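Local coordinates for TfuA domain-containing protein (Methanosarcina acetivorans, PDB 6XP8), which takes part in peptide backbone thioamidation, probably working together with a YcaO enzyme in replacing a backbone amide oxygen by sulfur, at residues V4-S10 against V43-D48; D110-V114 against V126-R132; L152-A156 against L169-G173. All coordinates share one frame; numbering follows the deposited sequence.

Contact 1 of 3, residues V4-S10 against V43-D48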
ATOM      1  N   VAL A   4     -14.437 -11.038  -1.208  1.00 17.60           N
ATOM      2  CA  VAL A   4     -14.578  -9.631  -0.831  1.00 17.02           C
ATOM      3  C   VAL A   4     -13.179  -9.002  -0.721  1.00 16.74           C
ATOM      4  O   VAL A   4     -12.274  -9.590  -0.124  1.00 16.62           O
ATOM      5  CB  VAL A   4     -15.463  -9.450   0.441  1.00 17.39           C
ATOM      6  CG1 VAL A   4     -14.901 -10.198   1.648  1.00 17.09           C
ATOM      7  CG2 VAL A   4     -15.687  -7.979   0.762  1.00 17.15           C
ATOM      8  N   ILE A   5     -13.009  -7.831  -1.338  1.00 16.30           N
ATOM      9  CA  ILE A   5     -11.713  -7.125  -1.366  1.00 15.99           C
ATOM     10  C   ILE A   5     -11.852  -5.714  -0.813  1.00 15.15           C
ATOM     11  O   ILE A   5     -12.688  -4.936  -1.275  1.00 14.95           O
ATOM     12  CB  ILE A   5     -11.112  -7.041  -2.799  1.00 16.67           C
ATOM     13  CG1 ILE A   5     -11.099  -8.404  -3.506  1.00 17.54           C
ATOM     14  CG2 ILE A   5      -9.734  -6.377  -2.796  1.00 17.04           C
ATOM     15  CD1 ILE A   5     -10.165  -9.428  -2.905  1.00 18.56           C
ATOM     16  N   PHE A   6     -11.017  -5.388   0.169  1.00 14.28           N
ATOM     17  CA  PHE A   6     -10.998  -4.052   0.755  1.00 14.04           C
ATOM     18  C   PHE A   6      -9.872  -3.253   0.122  1.00 13.95           C
ATOM     19  O   PHE A   6      -8.694  -3.519   0.382  1.00 13.72           O
ATOM     20  CB  PHE A   6     -10.847  -4.137   2.275  1.00 13.74           C
ATOM     21  CG  PHE A   6     -11.957  -4.902   2.946  1.00 13.74           C
ATOM     22  CD1 PHE A   6     -13.121  -4.248   3.351  1.00 13.75           C
ATOM     23  CD2 PHE A   6     -11.849  -6.277   3.160  1.00 13.75           C
ATOM     24  CE1 PHE A   6     -14.156  -4.951   3.962  1.00 13.70           C
ATOM     25  CE2 PHE A   6     -12.886  -6.986   3.760  1.00 13.88           C
ATOM     26  CZ  PHE A   6     -14.038  -6.318   4.169  1.00 13.90           C
ATOM     27  N   THR A   7     -10.243  -2.294  -0.731  1.00 14.05           N
ATOM     28  CA  THR A   7      -9.278  -1.473  -1.480  1.00 14.48           C
ATOM     29  C   THR A   7      -9.898  -0.120  -1.889  1.00 14.98           C
ATOM     30  O   THR A   7     -10.942   0.267  -1.351  1.00 16.06           O
ATOM     31  CB  THR A   7      -8.599  -2.265  -2.649  1.00 14.20           C
ATOM     32  OG1 THR A   7      -7.422  -1.575  -3.091  1.00 13.89           O
ATOM     33  CG2 THR A   7      -9.535  -2.520  -3.832  1.00 14.13           C
ATOM     34  N   GLY A   8      -9.249   0.600  -2.804  1.00 15.54           N
ATOM     35  CA  GLY A   8      -9.698   1.926  -3.213  1.00 15.82           C
ATOM     36  C   GLY A   8      -8.566   2.925  -3.277  1.00 16.08           C
ATOM     37  O   GLY A   8      -8.590   3.830  -4.119  1.00 16.23           O
ATOM     38  N   ASN A   9      -7.581   2.761  -2.385  1.00 15.97           N
ATOM     39  CA  ASN A   9      -6.414   3.648  -2.300  1.00 16.03           C
ATOM     40  C   ASN A   9      -5.282   3.189  -3.226  1.00 15.81           C
ATOM     41  O   ASN A   9      -4.879   3.924  -4.123  1.00 16.09           O
ATOM     42  CB  ASN A   9      -5.888   3.755  -0.855  1.00 16.57           C
ATOM     43  CG  ASN A   9      -6.958   4.149   0.158  1.00 17.19           C
ATOM     44  OD1 ASN A   9      -7.973   4.787  -0.166  1.00 18.58           O
ATOM     45  ND2 ASN A   9      -6.719   3.787   1.404  1.00 16.82           N
ATOM     46  N   SER A  10      -4.789   1.970  -3.012  1.00 15.30           N
ATOM     47  CA  SER A  10      -3.635   1.439  -3.757  1.00 15.23           C
ATOM     48  C   SER A  10      -3.999   1.115  -5.207  1.00 15.50           C
ATOM     49  O   SER A  10      -3.157   1.190  -6.111  1.00 15.70           O
ATOM     50  CB  SER A  10      -3.083   0.199  -3.054  1.00 14.87           C
ATOM     51  OG  SER A  10      -2.646   0.530  -1.747  1.00 14.56           O
ATOM     52  N   VAL A  43     -13.109 -16.105   0.549  1.00 17.93           N
ATOM     53  CA  VAL A  43     -11.802 -15.433   0.511  1.00 17.22           C
ATOM     54  C   VAL A  43     -11.981 -13.943   0.809  1.00 16.34           C
ATOM     55  O   VAL A  43     -12.876 -13.296   0.251  1.00 16.47           O
ATOM     56  CB  VAL A  43     -11.054 -15.632  -0.842  1.00 17.30           C
ATOM     57  CG1 VAL A  43      -9.672 -14.984  -0.802  1.00 17.28           C
ATOM     58  CG2 VAL A  43     -10.890 -17.110  -1.184  1.00 17.54           C
ATOM     59  N   ILE A  44     -11.141 -13.427   1.708  1.00 16.07           N
ATOM     60  CA  ILE A  44     -11.022 -11.986   1.968  1.00 15.87           C
ATOM     61  C   ILE A  44      -9.652 -11.516   1.472  1.00 15.38           C
ATOM     62  O   ILE A  44      -8.628 -12.088   1.836  1.00 15.49           O
ATOM     63  CB  ILE A  44     -11.167 -11.640   3.476  1.00 15.96           C
ATOM     64  CG1 ILE A  44     -12.553 -12.054   4.004  1.00 16.44           C
ATOM     65  CG2 ILE A  44     -10.922 -10.145   3.720  1.00 16.19           C
ATOM     66  CD1 ILE A  44     -12.654 -12.146   5.518  1.00 16.66           C
ATOM     67  N   GLY A  45      -9.651 -10.471   0.649  1.00 14.84           N
ATOM     68  CA  GLY A  45      -8.426  -9.759   0.299  1.00 14.57           C
ATOM     69  C   GLY A  45      -8.376  -8.440   1.045  1.00 13.98           C
ATOM     70  O   GLY A  45      -9.270  -7.604   0.897  1.00 14.29           O
ATOM     71  N   ILE A  46      -7.350  -8.273   1.874  1.00 13.45           N
ATOM     72  CA  ILE A  46      -7.119  -6.995   2.547  1.00 13.39           C
ATOM     73  C   ILE A  46      -5.981  -6.305   1.807  1.00 13.10           C
ATOM     74  O   ILE A  46      -4.852  -6.793   1.812  1.00 13.13           O
ATOM     75  CB  ILE A  46      -6.783  -7.146   4.055  1.00 13.83           C
ATOM     76  CG1 ILE A  46      -7.905  -7.898   4.804  1.00 14.23           C
ATOM     77  CG2 ILE A  46      -6.537  -5.771   4.672  1.00 13.81           C
ATOM     78  CD1 ILE A  46      -7.547  -8.306   6.225  1.00 14.36           C
ATOM     79  N   ILE A  47      -6.298  -5.193   1.144  1.00 12.70           N
ATOM     80  CA  ILE A  47      -5.279  -4.338   0.527  1.00 12.93           C
ATOM     81  C   ILE A  47      -5.134  -3.092   1.407  1.00 12.64           C
ATOM     82  O   ILE A  47      -4.136  -2.939   2.119  1.00 12.33           O
ATOM     83  CB  ILE A  47      -5.585  -4.003  -0.961  1.00 13.11           C
ATOM     84  CG1 ILE A  47      -5.674  -5.304  -1.791  1.00 13.30           C
ATOM     85  CG2 ILE A  47      -4.527  -3.053  -1.532  1.00 13.13           C
ATOM     86  CD1 ILE A  47      -6.122  -5.153  -3.237  1.00 13.11           C
ATOM     87  N   ASP A  48      -6.164  -2.247   1.391  1.00 12.87           N
ATOM     88  CA  ASP A  48      -6.162  -0.976   2.107  1.00 13.18           C
ATOM     89  C   ASP A  48      -7.020  -1.040   3.356  1.00 13.36           C
ATOM     90  O   ASP A  48      -8.004  -1.785   3.413  1.00 12.95           O
ATOM     91  CB  ASP A  48      -6.632   0.152   1.182  1.00 13.26           C
ATOM     92  CG  ASP A  48      -5.765   0.282  -0.059  1.00 13.44           C
ATOM     93  OD1 ASP A  48      -4.528   0.296   0.088  1.00 13.23           O
ATOM     94  OD2 ASP A  48      -6.324   0.366  -1.178  1.00 13.71           O
TER
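Asp48 CG and Ser10 OG both stand anti to their own carbonyl carbons (chi1 -58° and -61°), and this brings carboxylate and hydroxyl together: Ser10 OG donates to the syn lone pair of Asp48 OD1 at 2.6 Å. They meet just past the C-terminal ends of strands 3-6 and 43-46, neighbours in a five-stranded parallel sheet with helices on both faces. Along the strands, Gly45 bonds through both its N and its O: Gly45 N to Val4 O and Phe6 N to Gly45 O, each 2.9 Å. Glycine suits this place because Ile5 CD1 lies 3.7 Å from Gly45 CA, where a side chain would have to stand. On the face that carries Val4, Ile44 and Phe6, against helix 33-38, Ile44 CG2 meets the rim of the Phe6 ring in its plane, 3.7 Å from CE2. As the strands end, Phe6 O receives two amides, Ile47 N and Asp48 N. The chain then bends at Gly8, whose backbone angles call for glycine, and wraps the buried carboxylate. Asp48 OD2 has three donors: Thr7 OG1 and Asn9 N come from well above the carboxylate plane, while Ser10 N, on the syn side, is still somewhat out of it, at 2.9 Å and nearly straight (170°).

Contact 2 of 3, residues D110-V114 against V126-R132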
ATOM      1  N   ASP A 110       3.820   3.954   8.969  1.00 15.92           N
ATOM      2  CA  ASP A 110       4.269   5.186   8.301  1.00 16.13           C
ATOM      3  C   ASP A 110       4.792   4.935   6.878  1.00 15.69           C
ATOM      4  O   ASP A 110       4.760   5.835   6.031  1.00 15.98           O
ATOM      5  CB  ASP A 110       5.321   5.928   9.127  1.00 17.07           C
ATOM      6  CG  ASP A 110       5.655   7.297   8.541  1.00 18.33           C
ATOM      7  OD1 ASP A 110       4.744   8.143   8.455  1.00 19.32           O
ATOM      8  OD2 ASP A 110       6.821   7.508   8.156  1.00 19.11           O
ATOM      9  N   GLU A 111       5.256   3.714   6.621  1.00 15.40           N
ATOM     10  CA  GLU A 111       5.775   3.332   5.305  1.00 15.15           C
ATOM     11  C   GLU A 111       4.710   3.334   4.206  1.00 15.09           C
ATOM     12  O   GLU A 111       5.022   3.556   3.030  1.00 14.89           O
ATOM     13  CB  GLU A 111       6.463   1.961   5.369  1.00 15.41           C
ATOM     14  CG  GLU A 111       7.765   1.958   6.168  1.00 16.10           C
ATOM     15  CD  GLU A 111       8.890   2.747   5.511  1.00 16.57           C
ATOM     16  OE1 GLU A 111       8.935   2.833   4.256  1.00 16.56           O
ATOM     17  OE2 GLU A 111       9.752   3.271   6.258  1.00 16.99           O
ATOM     18  N   VAL A 112       3.459   3.099   4.602  1.00 14.50           N
ATOM     19  CA  VAL A 112       2.355   2.928   3.644  1.00 14.58           C
ATOM     20  C   VAL A 112       1.204   3.936   3.777  1.00 14.43           C
ATOM     21  O   VAL A 112       0.378   4.039   2.868  1.00 14.63           O
ATOM     22  CB  VAL A 112       1.797   1.483   3.660  1.00 14.07           C
ATOM     23  CG1 VAL A 112       2.758   0.528   2.969  1.00 13.83           C
ATOM     24  CG2 VAL A 112       1.498   1.006   5.078  1.00 13.93           C
ATOM     25  N   ALA A 113       1.140   4.666   4.894  1.00 14.88           N
ATOM     26  CA  ALA A 113       0.052   5.630   5.136  1.00 15.16           C
ATOM     27  C   ALA A 113      -0.056   6.687   4.025  1.00 15.64           C
ATOM     28  O   ALA A 113       0.962   7.226   3.572  1.00 15.66           O
ATOM     29  CB  ALA A 113       0.233   6.310   6.484  1.00 15.17           C
ATOM     30  N   VAL A 114      -1.288   6.937   3.581  1.00 16.16           N
ATOM     31  CA  VAL A 114      -1.608   7.994   2.602  1.00 16.83           C
ATOM     32  C   VAL A 114      -2.851   8.777   3.010  1.00 17.10           C
ATOM     33  O   VAL A 114      -3.812   8.209   3.547  1.00 17.26           O
ATOM     34  CB  VAL A 114      -1.814   7.474   1.145  1.00 17.18           C
ATOM     35  CG1 VAL A 114      -0.488   7.161   0.489  1.00 17.82           C
ATOM     36  CG2 VAL A 114      -2.740   6.263   1.082  1.00 17.63           C
ATOM     37  N   VAL A 126       1.548  10.687  -1.400  1.00 17.54           N
ATOM     38  CA  VAL A 126       2.346   9.584  -1.931  1.00 17.40           C
ATOM     39  C   VAL A 126       2.882   8.740  -0.764  1.00 17.22           C
ATOM     40  O   VAL A 126       3.462   9.297   0.178  1.00 17.00           O
ATOM     41  CB  VAL A 126       3.527  10.103  -2.793  1.00 18.03           C
ATOM     42  CG1 VAL A 126       4.326   8.951  -3.381  1.00 18.52           C
ATOM     43  CG2 VAL A 126       3.024  11.005  -3.909  1.00 18.51           C
ATOM     44  N   PRO A 127       2.699   7.400  -0.824  1.00 17.13           N
ATOM     45  CA  PRO A 127       3.237   6.549   0.238  1.00 16.89           C
ATOM     46  C   PRO A 127       4.758   6.511   0.199  1.00 16.91           C
ATOM     47  O   PRO A 127       5.355   6.563  -0.885  1.00 16.59           O
ATOM     48  CB  PRO A 127       2.660   5.173  -0.088  1.00 17.43           C
ATOM     49  CG  PRO A 127       2.462   5.196  -1.564  1.00 17.60           C
ATOM     50  CD  PRO A 127       2.110   6.604  -1.922  1.00 17.18           C
ATOM     51  N   LEU A 128       5.364   6.439   1.380  1.00 16.02           N
ATOM     52  CA  LEU A 128       6.812   6.371   1.515  1.00 15.98           C
ATOM     53  C   LEU A 128       7.451   5.226   0.721  1.00 15.89           C
ATOM     54  O   LEU A 128       8.512   5.423   0.137  1.00 16.16           O
ATOM     55  CB  LEU A 128       7.219   6.311   2.993  1.00 15.80           C
ATOM     56  CG  LEU A 128       8.697   6.434   3.388  1.00 15.92           C
ATOM     57  CD1 LEU A 128       9.361   7.677   2.800  1.00 15.76           C
ATOM     58  CD2 LEU A 128       8.792   6.451   4.904  1.00 15.98           C
ATOM     59  N   VAL A 129       6.806   4.051   0.689  1.00 15.62           N
ATOM     60  CA  VAL A 129       7.305   2.924  -0.127  1.00 15.94           C
ATOM     61  C   VAL A 129       7.468   3.254  -1.618  1.00 15.76           C
ATOM     62  O   VAL A 129       8.467   2.858  -2.219  1.00 15.32           O
ATOM     63  CB  VAL A 129       6.520   1.592   0.062  1.00 15.93           C
ATOM     64  CG1 VAL A 129       6.787   1.007   1.445  1.00 16.40           C
ATOM     65  CG2 VAL A 129       5.032   1.763  -0.200  1.00 16.17           C
ATOM     66  N   ASN A 130       6.496   3.982  -2.184  1.00 15.91           N
ATOM     67  CA  ASN A 130       6.567   4.482  -3.571  1.00 15.84           C
ATOM     68  C   ASN A 130       7.710   5.491  -3.737  1.00 16.14           C
ATOM     69  O   ASN A 130       8.403   5.469  -4.755  1.00 16.10           O
ATOM     70  CB  ASN A 130       5.241   5.127  -4.014  1.00 16.17           C
ATOM     71  CG  ASN A 130       4.164   4.113  -4.407  1.00 16.13           C
ATOM     72  OD1 ASN A 130       4.242   2.924  -4.094  1.00 16.35           O
ATOM     73  ND2 ASN A 130       3.119   4.608  -5.061  1.00 16.20           N
ATOM     74  N   ILE A 131       7.901   6.361  -2.739  1.00 15.66           N
ATOM     75  CA  ILE A 131       8.995   7.353  -2.748  1.00 15.68           C
ATOM     76  C   ILE A 131      10.352   6.638  -2.745  1.00 15.73           C
ATOM     77  O   ILE A 131      11.236   6.976  -3.542  1.00 15.65           O
ATOM     78  CB  ILE A 131       8.872   8.383  -1.586  1.00 15.34           C
ATOM     79  CG1 ILE A 131       7.627   9.262  -1.779  1.00 15.61           C
ATOM     80  CG2 ILE A 131      10.121   9.258  -1.470  1.00 15.60           C
ATOM     81  CD1 ILE A 131       7.141   9.968  -0.522  1.00 15.55           C
ATOM     82  N   ARG A 132      10.487   5.628  -1.879  1.00 16.41           N
ATOM     83  CA  ARG A 132      11.698   4.798  -1.795  1.00 17.31           C
ATOM     84  C   ARG A 132      12.073   4.207  -3.159  1.00 17.95           C
ATOM     85  O   ARG A 132      13.204   4.370  -3.628  1.00 17.67           O
ATOM     86  CB  ARG A 132      11.517   3.667  -0.768  1.00 17.45           C
ATOM     87  CG  ARG A 132      11.490   4.113   0.689  1.00 18.03           C
ATOM     88  CD  ARG A 132      11.461   2.908   1.622  1.00 18.57           C
ATOM     89  NE  ARG A 132      11.401   3.279   3.041  1.00 18.83           N
ATOM     90  CZ  ARG A 132      12.443   3.648   3.790  1.00 19.35           C
ATOM     91  NH1 ARG A 132      13.671   3.733   3.274  1.00 19.56           N
ATOM     92  NH2 ARG A 132      12.252   3.945   5.073  1.00 18.96           N
TER
HETATM   93  O   HOH W   1       3.729   6.862   3.766  1.00 16.40           O
HETATM   94  O   HOH W   2       1.685   9.508   2.235  1.00 16.25           O
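Glu111 reaches Arg132 with a chain bent at chi2 (-68°), which curls its carboxylate round to the guanidinium, and the arginine answers with a chain extended from CG to NE. The grip is side-on and two-fold: Arg132 NE donates to Glu111 OE1 and Arg132 NH2 to Glu111 OE2, each over 2.8 Å. Both oxygens are met on their syn sides and lie close to the guanidinium plane, although the two flat groups are twisted 29° apart. Leu128 fills the space beside this salt bridge; its CD2 methyl lies 3.6 Å from Glu111 OE2, and helix 146-157 packs on the same leucine through Ala156 and Ile157. The backbone of Glu111 does a second job at the N terminus of helix 128-140, where the amides of the first turn lack partners within the helix. Glu111 O takes Val129 N at 3.0 Å in the carbonyl plane, and an ordered water accepts Leu128 N while donating to Asp110 O and Ala113 O. Pro127, the N-cap residue, fits a position where no amide hydrogen is needed. Its ring lies alongside Val114, pointing the same way, with Pro127 CD 3.6 Å from Val114 CG1. Nearby, the Asp110 carboxylate turns to Arg164 for a salt bridge, and Val112 O accepts from Lys199 NZ of helix 198-215.

Contact 3 of 3, residues L152-A156 against L169-G173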
ATOM      1  N   LEU A 152      17.016  13.484   0.106  1.00 16.07           N
ATOM      2  CA  LEU A 152      15.591  13.558  -0.225  1.00 15.89           C
ATOM      3  C   LEU A 152      14.775  12.453   0.442  1.00 15.75           C
ATOM      4  O   LEU A 152      13.622  12.672   0.825  1.00 16.05           O
ATOM      5  CB  LEU A 152      15.372  13.547  -1.738  1.00 15.96           C
ATOM      6  CG  LEU A 152      15.815  14.816  -2.477  1.00 15.91           C
ATOM      7  CD1 LEU A 152      15.741  14.576  -3.974  1.00 16.14           C
ATOM      8  CD2 LEU A 152      15.015  16.052  -2.082  1.00 16.39           C
ATOM      9  N   LEU A 153      15.374  11.273   0.577  1.00 15.65           N
ATOM     10  CA  LEU A 153      14.724  10.173   1.282  1.00 15.73           C
ATOM     11  C   LEU A 153      14.546  10.486   2.772  1.00 16.15           C
ATOM     12  O   LEU A 153      13.459  10.293   3.321  1.00 15.59           O
ATOM     13  CB  LEU A 153      15.464   8.851   1.048  1.00 16.04           C
ATOM     14  CG  LEU A 153      15.007   7.601   1.818  1.00 15.98           C
ATOM     15  CD1 LEU A 153      13.539   7.252   1.574  1.00 16.46           C
ATOM     16  CD2 LEU A 153      15.906   6.435   1.449  1.00 16.72           C
ATOM     17  N   ASP A 154      15.606  10.986   3.410  1.00 16.20           N
ATOM     18  CA  ASP A 154      15.516  11.459   4.795  1.00 16.61           C
ATOM     19  C   ASP A 154      14.442  12.538   4.972  1.00 16.13           C
ATOM     20  O   ASP A 154      13.693  12.518   5.957  1.00 15.93           O
ATOM     21  CB  ASP A 154      16.875  11.980   5.279  1.00 17.76           C
ATOM     22  CG  ASP A 154      16.814  12.545   6.687  1.00 19.14           C
ATOM     23  OD1 ASP A 154      16.723  11.748   7.651  1.00 20.74           O
ATOM     24  OD2 ASP A 154      16.848  13.787   6.831  1.00 19.92           O
ATOM     25  N   LEU A 155      14.374  13.476   4.021  1.00 15.26           N
ATOM     26  CA  LEU A 155      13.339  14.514   4.032  1.00 15.77           C
ATOM     27  C   LEU A 155      11.939  13.895   3.993  1.00 15.50           C
ATOM     28  O   LEU A 155      11.071  14.279   4.781  1.00 15.59           O
ATOM     29  CB  LEU A 155      13.535  15.528   2.888  1.00 15.64           C
ATOM     30  CG  LEU A 155      12.516  16.676   2.729  1.00 16.14           C
ATOM     31  CD1 LEU A 155      12.356  17.519   3.992  1.00 16.02           C
ATOM     32  CD2 LEU A 155      12.851  17.565   1.537  1.00 16.48           C
ATOM     33  N   ALA A 156      11.743  12.930   3.091  1.00 15.30           N
ATOM     34  CA  ALA A 156      10.447  12.253   2.938  1.00 15.69           C
ATOM     35  C   ALA A 156      10.028  11.535   4.225  1.00 16.00           C
ATOM     36  O   ALA A 156       8.883  11.668   4.664  1.00 15.66           O
ATOM     37  CB  ALA A 156      10.480  11.288   1.765  1.00 15.53           C
ATOM     38  N   LEU A 169       8.270  17.383  -2.133  1.00 19.83           N
ATOM     39  CA  LEU A 169       9.604  16.872  -1.835  1.00 19.86           C
ATOM     40  C   LEU A 169      10.696  17.604  -2.615  1.00 19.55           C
ATOM     41  O   LEU A 169      11.703  18.000  -2.027  1.00 18.87           O
ATOM     42  CB  LEU A 169       9.673  15.358  -2.091  1.00 21.10           C
ATOM     43  CG  LEU A 169      10.890  14.560  -1.608  1.00 21.84           C
ATOM     44  CD1 LEU A 169      11.027  14.617  -0.089  1.00 22.69           C
ATOM     45  CD2 LEU A 169      10.799  13.118  -2.090  1.00 22.48           C
ATOM     46  N   THR A 170      10.486  17.782  -3.922  1.00 19.78           N
ATOM     47  CA  THR A 170      11.452  18.497  -4.773  1.00 20.47           C
ATOM     48  C   THR A 170      11.511  19.994  -4.456  1.00 20.82           C
ATOM     49  O   THR A 170      12.582  20.599  -4.527  1.00 20.36           O
ATOM     50  CB  THR A 170      11.212  18.279  -6.285  1.00 20.48           C
ATOM     51  OG1 THR A 170       9.868  18.640  -6.627  1.00 20.55           O
ATOM     52  CG2 THR A 170      11.485  16.820  -6.677  1.00 20.03           C
ATOM     53  N   LYS A 171      10.361  20.573  -4.100  1.00 21.53           N
ATOM     54  CA  LYS A 171      10.258  21.989  -3.729  1.00 22.54           C
ATOM     55  C   LYS A 171      11.007  22.274  -2.421  1.00 22.40           C
ATOM     56  O   LYS A 171      11.855  23.168  -2.380  1.00 22.18           O
ATOM     57  CB  LYS A 171       8.784  22.413  -3.635  1.00 23.95           C
ATOM     58  CG  LYS A 171       8.523  23.893  -3.413  1.00 26.19           C
ATOM     59  CD  LYS A 171       7.043  24.182  -3.608  1.00 27.58           C
ATOM     60  CE  LYS A 171       6.641  25.494  -2.961  1.00 29.99           C
ATOM     61  NZ  LYS A 171       5.179  25.748  -3.104  1.00 31.78           N
ATOM     62  N   GLU A 172      10.701  21.495  -1.379  1.00 22.45           N
ATOM     63  CA  GLU A 172      11.340  21.623  -0.066  1.00 23.29           C
ATOM     64  C   GLU A 172      12.816  21.218  -0.126  1.00 22.48           C
ATOM     65  O   GLU A 172      13.654  21.832   0.537  1.00 22.10           O
ATOM     66  CB  GLU A 172      10.593  20.795   0.990  1.00 24.86           C
ATOM     67  CG  GLU A 172      11.024  21.068   2.430  1.00 27.02           C
ATOM     68  CD  GLU A 172      10.172  20.373   3.484  1.00 29.35           C
ATOM     69  OE1 GLU A 172       9.326  19.510   3.146  1.00 31.28           O
ATOM     70  OE2 GLU A 172      10.358  20.691   4.678  1.00 30.28           O
ATOM     71  N   GLY A 173      13.115  20.183  -0.919  1.00 22.28           N
ATOM     72  CA  GLY A 173      14.488  19.759  -1.197  1.00 22.60           C
ATOM     73  C   GLY A 173      15.343  20.887  -1.749  1.00 23.56           C
ATOM     74  O   GLY A 173      16.456  21.116  -1.270  1.00 23.38           O
TER
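Leu169 O accepts the helical bond from Gly173 N at 2.8 Å, and two methyls from the opposing helix, Leu152 CD2 and Leu155 CD2, rest against the same oxygen. The reverse happens across the contact: Leu152 O, already bonded to Ala156 N, is touched by Leu169 CD1 at 3.4 Å. Leucine suits position 155 because its forked, apolar end sets CD2 against Gly173 N and Leu169 O while CD1 meets Glu172. Leu155 and Leu169 both carry CG anti to the backbone N (chi1 179° and -169°), and the two side chains slide past each other in opposite directions, Leu169 CD1 lying 3.8 Å from Leu155 CG. This is helix-against-helix packing between 152-156 and 169-173, whose axes pass 10.2 Å apart at a steep 111°. Gly173 permits the approach, since Leu152 CD2 comes within 3.8 Å of Gly173 CA and a CB there would collide with it. Ala156 offers a small CB to Leu169 CD1, while its other neighbours, Leu128 and Ile131, belong to helix 128-140. Cutting Leu155 back to an alanine removes CG and both methyls, which would probably leave a gap beside Leu169 CD1 and Gly173 N and take away the apolar partner of Glu172. At the margin, the extended Glu172 crosses Leu155 obliquely, its CD 3.6 Å from Leu155 CD1.

Overall arrangement
From the N terminus, contact 1 comes first, joining strand 3-6 to strand 43-46 and closing a loop that holds helix 13-19, strand 23-25 and helix 33-38. Contact 2 then closes the short helix-free and strand-free excursion between 114 and 126, fixing the start of helix 128-140. Contact 3 closes the twelve-residue connection between 156 and 169, setting helix 166-175 steeply across helix 146-157. The three stand in series, none nested in or crossing another. Contacts 1 and 2 approach to about 4 Å between nearest atoms without touching, and Lys199 of helix 198-215 neighbours both. Contacts 2 and 3 do touch, through Ile131 and Ala156 among others, whereas contacts 1 and 3 lie on opposite sides of the chain's centre, tying the sheet and the helical region respectively.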